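Local structure of 3-polyprenyl-4-hydroxybenzoate decarboxylase and related decarboxylases (6H6X) at residues B[168-172]-B[203-207]; B[193-199]-B[213-218]; B[178-184]-B[245-251]. The protein binds prenylated FMN together with a manganese ion and, as the UbiD-class enzyme HmfF, catalyses the reversible decarboxylation of 2,5-furandicarboxylic acid to 2-furoic acid. The protein carries 8 engineered substitutions. The contacts are given in a common frame with arbitrary orientation. Residues are numbered along the deposited sequence.

Contact 1 of 3, residues B[168-172]-B[203-207]; sequences RHLWH and TTRLG. With MN (manganese (II) ion), chain H; 4LU (1-deoxy-5-O-phosphono-1-(3,3,4,5-tetramethyl-9,11-dioxo-2,3,8,9,10,11-hexahydro-7H-quinolino[1,8-fg]pteridin-12-ium-7-y l)-D-ribitol), chain I.
Segment 168-172 starts a helix, with Arg168 at the N-cap (phi/psi -135/-146); His172 N bonds back to Arg168 O at 3.2 Å. Facing it, 203-207 is an irregular loop, extended through Thr203-Arg205 and bending at Leu206 (-59/-24). The CA atoms of His169 and Leu206 lie 6.7 Å apart.

Leu206 and His169 bury most of the surface. The CA-to-CB bond of His169 points toward the loop (chi1 m), and the ring lies against it: its CD2 touches Leu206 CD1 at 3.4 Å, and Leu206 CA makes an off-centre CH-pi contact, 4.2 Å from the ring centroid. Thr204 O lies at the ring edge, 3.2 Å from His169 CE1. Leu206 CD2 meets His172 CE1 at 3.9 Å. Arg168 (m,m,m) curls its NH2 to 3.4 Å from Thr203 CG2.

Arg168 NH2 donates to O1P of prenylated FMN (2.9 Å), and His169 N to O3P (3.0 Å). Manganese binds His169 ND1 (2.4 Å), cofactor O2P (2.2 Å) and a water (2.4 Å); Asn147 and Glu210 complete the site. The same water accepts from Thr204 N at 3.2 Å and donates to O1P of the cofactor at 2.8 Å. A polar link thus runs from His169 through the metal and its water to Thr204 N: 168-172 holds the phosphate by hydrogen bonds, charge and metal coordination, and the loop joins in through the water.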
loop_
_atom_site.group_PDB
_atom_site.type_symbol
_atom_site.label_atom_id
_atom_site.label_comp_id
_atom_site.label_asym_id
_atom_site.label_seq_id
_atom_site.Cartn_x
_atom_site.Cartn_y
_atom_site.Cartn_z
ATOM N N ARG B 168 11.031 -21.465 -24.108
ATOM C CA ARG B 168 12.226 -21.326 -23.250
ATOM C C ARG B 168 12.995 -22.680 -23.379
ATOM O O ARG B 168 12.938 -23.313 -24.434
ATOM C CB ARG B 168 11.833 -20.997 -21.790
ATOM C CG ARG B 168 11.168 -19.641 -21.502
ATOM C CD ARG B 168 12.154 -18.470 -21.404
ATOM N NE ARG B 168 13.352 -18.758 -20.589
ATOM C CZ ARG B 168 14.616 -18.398 -20.871
ATOM N NH1 ARG B 168 14.930 -17.697 -21.961
ATOM N NH2 ARG B 168 15.597 -18.748 -20.036
ATOM N N HIS B 169 13.659 -23.175 -22.332
ATOM C CA HIS B 169 14.517 -24.351 -22.489
ATOM C C HIS B 169 13.794 -25.674 -22.726
ATOM O O HIS B 169 14.210 -26.442 -23.581
ATOM C CB HIS B 169 15.514 -24.460 -21.335
ATOM C CG HIS B 169 16.408 -23.265 -21.228
ATOM N ND1 HIS B 169 17.062 -22.920 -20.071
ATOM C CD2 HIS B 169 16.731 -22.310 -22.141
ATOM C CE1 HIS B 169 17.755 -21.814 -20.271
ATOM N NE2 HIS B 169 17.579 -21.425 -21.522
ATOM N N LEU B 170 12.741 -25.976 -21.983
ATOM C CA LEU B 170 12.037 -27.216 -22.192
ATOM C C LEU B 170 11.484 -27.307 -23.621
ATOM O O LEU B 170 11.503 -28.357 -24.238
ATOM C CB LEU B 170 10.900 -27.323 -21.195
ATOM C CG LEU B 170 10.115 -28.629 -21.308
ATOM C CD1 LEU B 170 11.033 -29.838 -21.097
ATOM C CD2 LEU B 170 8.962 -28.631 -20.321
ATOM N N TRP B 171 10.959 -26.199 -24.126
ATOM C CA TRP B 171 10.494 -26.117 -25.517
ATOM C C TRP B 171 11.597 -26.471 -26.532
ATOM O O TRP B 171 11.368 -27.232 -27.474
ATOM C CB TRP B 171 9.971 -24.711 -25.786
ATOM C CG TRP B 171 9.409 -24.528 -27.147
ATOM C CD1 TRP B 171 9.963 -23.812 -28.174
ATOM C CD2 TRP B 171 8.178 -25.066 -27.643
ATOM N NE1 TRP B 171 9.156 -23.881 -29.274
ATOM C CE2 TRP B 171 8.047 -24.631 -28.985
ATOM C CE3 TRP B 171 7.165 -25.868 -27.084
ATOM C CZ2 TRP B 171 6.927 -24.961 -29.794
ATOM C CZ3 TRP B 171 6.046 -26.213 -27.896
ATOM C CH2 TRP B 171 5.945 -25.750 -29.237
ATOM N N HIS B 172 12.786 -25.919 -26.314
ATOM C CA HIS B 172 13.937 -26.249 -27.123
ATOM C C HIS B 172 14.185 -27.755 -27.101
ATOM O O HIS B 172 14.327 -28.362 -28.162
ATOM C CB HIS B 172 15.169 -25.484 -26.661
ATOM C CG HIS B 172 16.285 -25.496 -27.659
ATOM N ND1 HIS B 172 17.475 -26.175 -27.448
ATOM C CD2 HIS B 172 16.378 -24.944 -28.894
ATOM C CE1 HIS B 172 18.258 -26.013 -28.500
ATOM N NE2 HIS B 172 17.606 -25.295 -29.401
ATOM N N THR B 203 16.862 -17.944 -14.601
ATOM C CA THR B 203 16.877 -17.676 -16.025
ATOM C C THR B 203 18.356 -17.630 -16.372
ATOM O O THR B 203 19.087 -16.758 -15.895
ATOM C CB THR B 203 16.183 -16.332 -16.350
ATOM O OG1 THR B 203 14.904 -16.268 -15.699
ATOM C CG2 THR B 203 16.013 -16.152 -17.874
ATOM N N THR B 204 18.792 -18.603 -17.158
ATOM C CA THR B 204 20.203 -18.764 -17.477
ATOM C C THR B 204 20.366 -18.990 -18.964
ATOM O O THR B 204 19.370 -19.154 -19.705
ATOM C CB THR B 204 20.830 -19.966 -16.741
ATOM O OG1 THR B 204 20.489 -21.195 -17.428
ATOM C CG2 THR B 204 20.390 -20.021 -15.253
ATOM N N ARG B 205 21.625 -19.011 -19.391
ATOM C CA ARG B 205 21.947 -19.378 -20.768
ATOM C C ARG B 205 21.688 -20.885 -20.897
ATOM O O ARG B 205 21.491 -21.585 -19.900
ATOM C CB ARG B 205 23.374 -18.948 -21.172
ATOM C CG ARG B 205 24.431 -20.056 -21.150
ATOM C CD ARG B 205 25.720 -19.618 -20.477
ATOM N NE ARG B 205 26.389 -20.802 -19.932
ATOM C CZ ARG B 205 27.162 -20.840 -18.848
ATOM N NH1 ARG B 205 27.428 -19.743 -18.128
ATOM N NH2 ARG B 205 27.699 -22.011 -18.483
ATOM N N LEU B 206 21.719 -21.374 -22.129
ATOM C CA LEU B 206 21.033 -22.619 -22.495
ATOM C C LEU B 206 21.438 -23.919 -21.752
ATOM O O LEU B 206 20.627 -24.850 -21.679
ATOM C CB LEU B 206 21.114 -22.806 -24.017
ATOM C CG LEU B 206 20.314 -23.928 -24.681
ATOM C CD1 LEU B 206 18.861 -23.936 -24.231
ATOM C CD2 LEU B 206 20.409 -23.784 -26.194
ATOM N N GLY B 207 22.649 -23.994 -21.192
ATOM C CA GLY B 207 23.123 -25.243 -20.558
ATOM C C GLY B 207 23.580 -25.251 -19.096
ATOM O O GLY B 207 24.615 -25.861 -18.783
HETATM MN MN MN H . 17.118 -23.595 -17.785
HETATM C C9 4LU I . 6.552 -20.766 -12.693
HETATM C C8 4LU I . 5.982 -20.918 -11.393
HETATM C C7 4LU I . 4.654 -21.306 -11.194
HETATM C C10 4LU I . 5.678 -21.318 -16.308
HETATM C C6 4LU I . 3.737 -21.326 -12.405
HETATM N N3 4LU I . 4.578 -22.796 -18.405
HETATM C C2 4LU I . 5.828 -22.244 -18.531
HETATM C C13 4LU I . 1.324 -21.715 -11.203
HETATM C C5 4LU I . 2.243 -21.759 -12.407
HETATM C C1 4LU I . 2.211 -21.351 -14.834
HETATM O O2 4LU I . 6.483 -22.419 -19.605
HETATM N N1 4LU I . 6.367 -21.531 -17.497
HETATM C C4 4LU I . 3.819 -22.649 -17.278
HETATM O O4 4LU I . 2.685 -23.186 -17.196
HETATM C C4A 4LU I . 4.380 -21.852 -16.130
HETATM N N5 4LU I . 3.675 -21.676 -14.894
HETATM C C3 4LU I . 1.576 -21.806 -13.738
HETATM C C12 4LU I . 2.434 -23.303 -12.379
HETATM C C5A 4LU I . 4.393 -21.331 -13.716
HETATM C C7M 4LU I . 4.087 -21.446 -9.782
HETATM C C8M 4LU I . 6.939 -20.696 -10.253
HETATM C C9A 4LU I . 5.812 -20.911 -13.886
HETATM N N10 4LU I . 6.264 -20.610 -15.228
HETATM C "C1'" 4LU I . 7.580 -20.022 -15.473
HETATM C "C2'" 4LU I . 8.777 -20.989 -15.627
HETATM O "O2'" 4LU I . 8.794 -22.041 -14.658
HETATM C "C3'" 4LU I . 10.050 -20.178 -15.443
HETATM O "O3'" 4LU I . 9.996 -19.013 -16.270
HETATM C "C4'" 4LU I . 11.308 -21.013 -15.704
HETATM O "O4'" 4LU I . 12.524 -20.455 -15.121
HETATM C "C5'" 4LU I . 11.623 -21.276 -17.167
HETATM O "O5'" 4LU I . 12.830 -22.057 -17.039
HETATM P P 4LU I . 13.881 -22.282 -18.259
HETATM O O2P 4LU I . 14.893 -23.342 -17.789
HETATM O O3P 4LU I . 13.038 -22.848 -19.438
HETATM O O1P 4LU I . 14.521 -20.907 -18.463
HETATM O O HOH W 1 17.037 -21.273 -17.212
#

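Contact 2 of 3, residues B[193-199]-B[213-218]; sequences HPAVLLA and IASALL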
loop_
_atom_site.group_PDB
_atom_site.type_symbol
_atom_site.label_atom_id
_atom_site.label_comp_id
_atom_site.label_asym_id
_atom_site.label_seq_id
_atom_site.Cartn_x
_atom_site.Cartn_y
_atom_site.Cartn_z
ATOM N N HIS B 193 12.023 -28.719 -1.019
ATOM C CA HIS B 193 12.436 -27.583 -0.259
ATOM C C HIS B 193 12.276 -26.316 -1.103
ATOM O O HIS B 193 12.558 -26.350 -2.286
ATOM C CB HIS B 193 13.896 -27.778 0.154
ATOM C CG HIS B 193 14.348 -26.802 1.176
ATOM N ND1 HIS B 193 14.853 -25.569 0.839
ATOM C CD2 HIS B 193 14.378 -26.873 2.530
ATOM C CE1 HIS B 193 15.185 -24.925 1.942
ATOM N NE2 HIS B 193 14.907 -25.691 2.979
ATOM N N PRO B 194 11.870 -25.190 -0.501
ATOM C CA PRO B 194 11.776 -23.939 -1.257
ATOM C C PRO B 194 13.005 -23.477 -2.018
ATOM O O PRO B 194 12.863 -22.788 -3.046
ATOM C CB PRO B 194 11.434 -22.905 -0.187
ATOM C CG PRO B 194 10.675 -23.697 0.854
ATOM C CD PRO B 194 11.358 -25.034 0.883
ATOM N N ALA B 195 14.199 -23.813 -1.549
ATOM C CA ALA B 195 15.410 -23.466 -2.296
ATOM C C ALA B 195 15.435 -24.136 -3.623
ATOM O O ALA B 195 15.968 -23.579 -4.593
ATOM C CB ALA B 195 16.676 -23.827 -1.521
ATOM N N VAL B 196 14.885 -25.344 -3.695
ATOM C CA VAL B 196 14.860 -26.074 -4.962
ATOM C C VAL B 196 13.878 -25.426 -5.960
ATOM O O VAL B 196 14.170 -25.339 -7.172
ATOM C CB VAL B 196 14.567 -27.563 -4.745
ATOM C CG1 VAL B 196 14.545 -28.318 -6.057
ATOM C CG2 VAL B 196 15.594 -28.189 -3.762
ATOM N N LEU B 197 12.738 -24.958 -5.439
ATOM C CA LEU B 197 11.712 -24.276 -6.210
ATOM C C LEU B 197 12.250 -22.956 -6.705
ATOM O O LEU B 197 12.085 -22.622 -7.881
ATOM C CB LEU B 197 10.449 -24.048 -5.386
ATOM C CG LEU B 197 9.665 -25.271 -4.948
ATOM C CD1 LEU B 197 8.590 -24.901 -3.951
ATOM C CD2 LEU B 197 9.049 -26.001 -6.086
ATOM N N LEU B 198 12.919 -22.238 -5.810
ATOM C CA LEU B 198 13.568 -20.991 -6.156
ATOM C C LEU B 198 14.610 -21.208 -7.240
ATOM O O LEU B 198 14.609 -20.523 -8.260
ATOM C CB LEU B 198 14.116 -20.358 -4.905
ATOM C CG LEU B 198 14.786 -19.007 -5.005
ATOM C CD1 LEU B 198 13.833 -17.963 -5.504
ATOM C CD2 LEU B 198 15.210 -18.621 -3.596
ATOM N N ALA B 199 15.420 -22.244 -7.110
ATOM C CA ALA B 199 16.400 -22.577 -8.156
ATOM C C ALA B 199 15.804 -22.915 -9.503
ATOM O O ALA B 199 16.432 -22.638 -10.529
ATOM C CB ALA B 199 17.296 -23.705 -7.726
ATOM N N ILE B 213 22.264 -25.440 -9.262
ATOM C CA ILE B 213 22.011 -24.182 -8.591
ATOM C C ILE B 213 21.381 -24.440 -7.221
ATOM O O ILE B 213 21.801 -23.891 -6.199
ATOM C CB ILE B 213 21.161 -23.251 -9.471
ATOM C CG1 ILE B 213 21.933 -22.898 -10.751
ATOM C CG2 ILE B 213 20.857 -21.957 -8.727
ATOM C CD1 ILE B 213 21.063 -22.339 -11.856
ATOM N N ALA B 214 20.400 -25.324 -7.178
ATOM C CA ALA B 214 19.783 -25.677 -5.896
ATOM C C ALA B 214 20.799 -26.235 -4.921
ATOM O O ALA B 214 20.785 -25.886 -3.762
ATOM C CB ALA B 214 18.682 -26.712 -6.121
ATOM N N SER B 215 21.654 -27.114 -5.402
ATOM C CA SER B 215 22.775 -27.647 -4.612
ATOM C C SER B 215 23.628 -26.557 -3.971
ATOM O O SER B 215 23.872 -26.605 -2.796
ATOM C CB SER B 215 23.664 -28.515 -5.512
ATOM O OG SER B 215 23.613 -29.836 -5.141
ATOM N N ALA B 216 24.042 -25.564 -4.748
ATOM C CA ALA B 216 24.763 -24.397 -4.186
ATOM C C ALA B 216 24.016 -23.591 -3.134
ATOM O O ALA B 216 24.647 -22.939 -2.309
ATOM C CB ALA B 216 25.211 -23.456 -5.301
ATOM N N LEU B 217 22.680 -23.567 -3.181
ATOM C CA LEU B 217 21.929 -22.761 -2.221
ATOM C C LEU B 217 21.736 -23.503 -0.915
ATOM O O LEU B 217 21.491 -22.895 0.133
ATOM C CB LEU B 217 20.543 -22.390 -2.780
ATOM C CG LEU B 217 20.422 -21.423 -3.968
ATOM C CD1 LEU B 217 19.000 -21.318 -4.446
ATOM C CD2 LEU B 217 20.906 -20.071 -3.528
ATOM N N LEU B 218 21.788 -24.829 -0.977
ATOM C CA LEU B 218 21.506 -25.621 0.198
ATOM C C LEU B 218 22.801 -25.799 1.016
ATOM O O LEU B 218 23.902 -25.640 0.470
ATOM C CB LEU B 218 20.931 -26.961 -0.210
ATOM C CG LEU B 218 19.544 -26.938 -0.821
ATOM C CD1 LEU B 218 19.280 -28.251 -1.547
ATOM C CD2 LEU B 218 18.504 -26.713 0.237
#
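Small residues let two short helices approach closely here: the axes of 194-199 and 213-217 come within 8.6 Å, their directions 138° apart, and Val196 and Ala214 bring their CA atoms to 5.0 Å. Ala214 is the central bump. Its CB fits a shallow hollow on the facing helix, 4.0 Å from Val196 CA and 3.7 Å from Ala199 CB. In return Ala199 CB settles 3.5 Å from Ala214 N and 4.1 Å from Ile213 CG2. Leu217 lies along Ala195, its CD1 3.8 Å from Ala195 O.

Just past the helix, Leu218 turns its end back and fills the gap beside the N-terminal turn of 194-199. Its CD2 sits 3.8 Å from Ala195 CB and over the face of the His193 ring, a CH-pi contact of 4.2 Å to the centroid, while its CD1 meets Val196 CG2 at 4.3 Å. His193 ND1 caps its own helix, accepting from Ala195 N at 3.0 Å. No hydrogen bond joins the two segments: helix 210-217, which begins with the manganese ligand Glu210, is held against helix 194-199, itself resting on strand 130-139 through Val196 and Ile135, by the close fit of apolar surfaces.

Contact 3 of 3, residues B[178-184]-B[245-251]; sequences ERAGRPL and KILPGVR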
loop_
_atom_site.group_PDB
_atom_site.type_symbol
_atom_site.label_atom_id
_atom_site.label_comp_id
_atom_site.label_asym_id
_atom_site.label_seq_id
_atom_site.Cartn_x
_atom_site.Cartn_y
_atom_site.Cartn_z
ATOM N N GLU B 178 10.737 -33.941 -30.972
ATOM C CA GLU B 178 9.663 -34.175 -31.935
ATOM C C GLU B 178 10.088 -34.058 -33.411
ATOM O O GLU B 178 9.474 -34.708 -34.246
ATOM C CB GLU B 178 8.333 -33.505 -31.540
ATOM C CG GLU B 178 8.054 -32.061 -31.887
ATOM C CD GLU B 178 6.659 -31.635 -31.391
ATOM O OE1 GLU B 178 5.781 -32.498 -31.082
ATOM O OE2 GLU B 178 6.426 -30.416 -31.303
ATOM N N ARG B 179 11.180 -33.354 -33.724
ATOM C CA ARG B 179 11.823 -33.491 -35.060
ATOM C C ARG B 179 12.372 -34.885 -35.338
ATOM O O ARG B 179 12.364 -35.320 -36.475
ATOM C CB ARG B 179 12.948 -32.486 -35.286
ATOM C CG ARG B 179 12.425 -31.130 -35.680
ATOM C CD ARG B 179 13.540 -30.104 -35.821
ATOM N NE ARG B 179 13.141 -28.870 -35.145
ATOM C CZ ARG B 179 13.611 -28.411 -33.982
ATOM N NH1 ARG B 179 14.587 -29.035 -33.310
ATOM N NH2 ARG B 179 13.107 -27.281 -33.495
ATOM N N ALA B 180 12.842 -35.578 -34.307
ATOM C CA ALA B 180 13.236 -36.991 -34.434
ATOM C C ALA B 180 12.064 -37.999 -34.311
ATOM O O ALA B 180 12.296 -39.207 -34.326
ATOM C CB ALA B 180 14.321 -37.320 -33.407
ATOM N N GLY B 181 10.829 -37.518 -34.169
ATOM C CA GLY B 181 9.656 -38.374 -33.963
ATOM C C GLY B 181 9.620 -39.193 -32.676
ATOM O O GLY B 181 8.896 -40.183 -32.614
ATOM N N ARG B 182 10.362 -38.758 -31.653
ATOM C CA ARG B 182 10.510 -39.480 -30.371
ATOM C C ARG B 182 9.813 -38.733 -29.202
ATOM O O ARG B 182 9.659 -37.531 -29.242
ATOM C CB ARG B 182 12.005 -39.598 -30.046
ATOM C CG ARG B 182 12.814 -40.586 -30.875
ATOM C CD ARG B 182 14.273 -40.127 -30.969
ATOM N NE ARG B 182 15.233 -41.229 -30.824
ATOM C CZ ARG B 182 15.739 -41.982 -31.812
ATOM N NH1 ARG B 182 15.379 -41.798 -33.084
ATOM N NH2 ARG B 182 16.611 -42.945 -31.521
ATOM N N PRO B 183 9.371 -39.444 -28.160
ATOM C CA PRO B 183 8.929 -38.665 -27.004
ATOM C C PRO B 183 10.116 -38.052 -26.243
ATOM O O PRO B 183 11.251 -38.480 -26.440
ATOM C CB PRO B 183 8.174 -39.683 -26.139
ATOM C CG PRO B 183 8.459 -41.033 -26.707
ATOM C CD PRO B 183 8.914 -40.840 -28.116
ATOM N N LEU B 184 9.846 -37.021 -25.444
ATOM C CA LEU B 184 10.824 -36.472 -24.491
ATOM C C LEU B 184 10.503 -36.990 -23.102
ATOM O O LEU B 184 9.434 -36.697 -22.573
ATOM C CB LEU B 184 10.786 -34.947 -24.494
ATOM C CG LEU B 184 11.792 -34.302 -23.544
ATOM C CD1 LEU B 184 13.210 -34.432 -24.080
ATOM C CD2 LEU B 184 11.416 -32.846 -23.362
ATOM N N LYS B 245 6.351 -38.894 -20.241
ATOM C CA LYS B 245 6.933 -38.382 -21.472
ATOM C C LYS B 245 5.983 -37.454 -22.190
ATOM O O LYS B 245 4.770 -37.634 -22.132
ATOM C CB LYS B 245 7.357 -39.550 -22.354
ATOM C CG LYS B 245 6.243 -40.520 -22.697
ATOM C CD LYS B 245 6.777 -41.892 -23.125
ATOM C CE LYS B 245 5.685 -42.967 -23.052
ATOM N NZ LYS B 245 6.035 -44.250 -23.726
ATOM N N ILE B 246 6.539 -36.438 -22.828
ATOM C CA ILE B 246 5.743 -35.529 -23.618
ATOM C C ILE B 246 5.664 -36.169 -25.021
ATOM O O ILE B 246 6.688 -36.490 -25.609
ATOM C CB ILE B 246 6.342 -34.113 -23.683
ATOM C CG1 ILE B 246 6.732 -33.571 -22.297
ATOM C CG2 ILE B 246 5.335 -33.151 -24.322
ATOM C CD1 ILE B 246 7.522 -32.284 -22.402
ATOM N N LEU B 247 4.456 -36.358 -25.533
ATOM C CA LEU B 247 4.242 -37.165 -26.736
ATOM C C LEU B 247 4.540 -36.358 -27.983
ATOM O O LEU B 247 4.087 -35.214 -28.103
ATOM C CB LEU B 247 2.803 -37.677 -26.797
ATOM C CG LEU B 247 2.362 -38.563 -25.621
ATOM C CD1 LEU B 247 0.897 -38.974 -25.751
ATOM C CD2 LEU B 247 3.248 -39.790 -25.483
ATOM N N PRO B 248 5.296 -36.948 -28.931
ATOM C CA PRO B 248 5.631 -36.172 -30.150
ATOM C C PRO B 248 4.390 -35.908 -31.024
ATOM O O PRO B 248 3.560 -36.800 -31.183
ATOM C CB PRO B 248 6.650 -37.063 -30.863
ATOM C CG PRO B 248 6.293 -38.453 -30.441
ATOM C CD PRO B 248 5.631 -38.379 -29.081
ATOM N N GLY B 249 4.226 -34.681 -31.512
ATOM C CA GLY B 249 3.120 -34.346 -32.407
ATOM C C GLY B 249 1.749 -34.129 -31.773
ATOM O O GLY B 249 0.983 -33.283 -32.249
ATOM N N VAL B 250 1.426 -34.839 -30.698
ATOM C CA VAL B 250 0.092 -34.722 -30.125
ATOM C C VAL B 250 -0.134 -33.307 -29.574
ATOM O O VAL B 250 0.761 -32.686 -28.961
ATOM C CB VAL B 250 -0.156 -35.761 -29.005
ATOM C CG1 VAL B 250 -1.550 -35.586 -28.408
ATOM C CG2 VAL B 250 0.016 -37.164 -29.547
ATOM N N ARG B 251 -1.342 -32.812 -29.828
ATOM C CA ARG B 251 -1.828 -31.524 -29.322
ATOM C C ARG B 251 -3.252 -31.726 -28.869
ATOM O O ARG B 251 -4.077 -32.212 -29.639
ATOM C CB ARG B 251 -1.783 -30.447 -30.401
ATOM C CG ARG B 251 -0.381 -30.107 -30.879
ATOM C CD ARG B 251 0.406 -29.418 -29.763
ATOM N NE ARG B 251 1.714 -28.960 -30.245
ATOM C CZ ARG B 251 2.811 -29.710 -30.317
ATOM N NH1 ARG B 251 2.802 -30.984 -29.929
ATOM N NH2 ARG B 251 3.928 -29.182 -30.804
#
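Backbone hydrogen bonds join the two segments at the strand end. Leu184 and Ile246 form an antiparallel hydrogen-bonded pair: Leu184 N donates to Ile246 O at 3.2 Å and Ile246 N to Leu184 O at 2.9 Å. Leu184 O also takes a CA-H...O contact from Lys245 CA at 3.2 Å. On one face of the sheet the apolar side chains of this pair meet, Leu184 CD2 to Ile246 CD1 at 4.0 Å.

Charged and polar side-chain bonds fasten the other end, and Glu178 provides them. With chi1 p its carboxylate reaches the turn, where OE1 accepts from Gly249 N at 2.7 Å and OE2 makes a salt bridge with Arg251 NH2 at 2.8 Å. Arg251 NH1 donates to Val250 O at 2.8 Å.

Between these ends lies van der Waals packing. Pro248 CB touches the backbone oxygen Arg182 O at 3.4 Å, and Pro248 CD makes an apolar contact with Pro183 CB at 4.1 Å.

The helix ends in a Schellman motif at Gly181 (positive phi), and Arg182 and Pro183 lead on into strand 184-190. The contact therefore spans a helix-to-strand connection: helix 169-179 lies over the Leu184 and Ile246 face, touching them through Phe173 and Phe174 respectively, while strand 264-280 flanks 240-246 on the side away from 184-190, pairing Lys245 with Glu274.

Contact 1 lies between the other two, its centre 18 Å from each, while contacts 2 and 3 are 30 Å apart by centres and about 17 Å by nearest atoms. Helix 169-179 belongs to both contacts 1 and 3, and they meet through Leu170 CD1 and Leu184 CD2 at 3.8 Å. Towards contact 2 the touch is Thr204 CG2 to Ile213 CD1, 4.2 Å. Segment 168-172 of contact 1 binds manganese and cofactor phosphate directly; Thr204 takes part through a water. Contact 2 stands just behind, the Ile213 side chain about 7 Å from the manganese, on the helix that carries Glu210. Contact 3 is more remote, the Ile246 side chain about 10 Å from the bound 4LU.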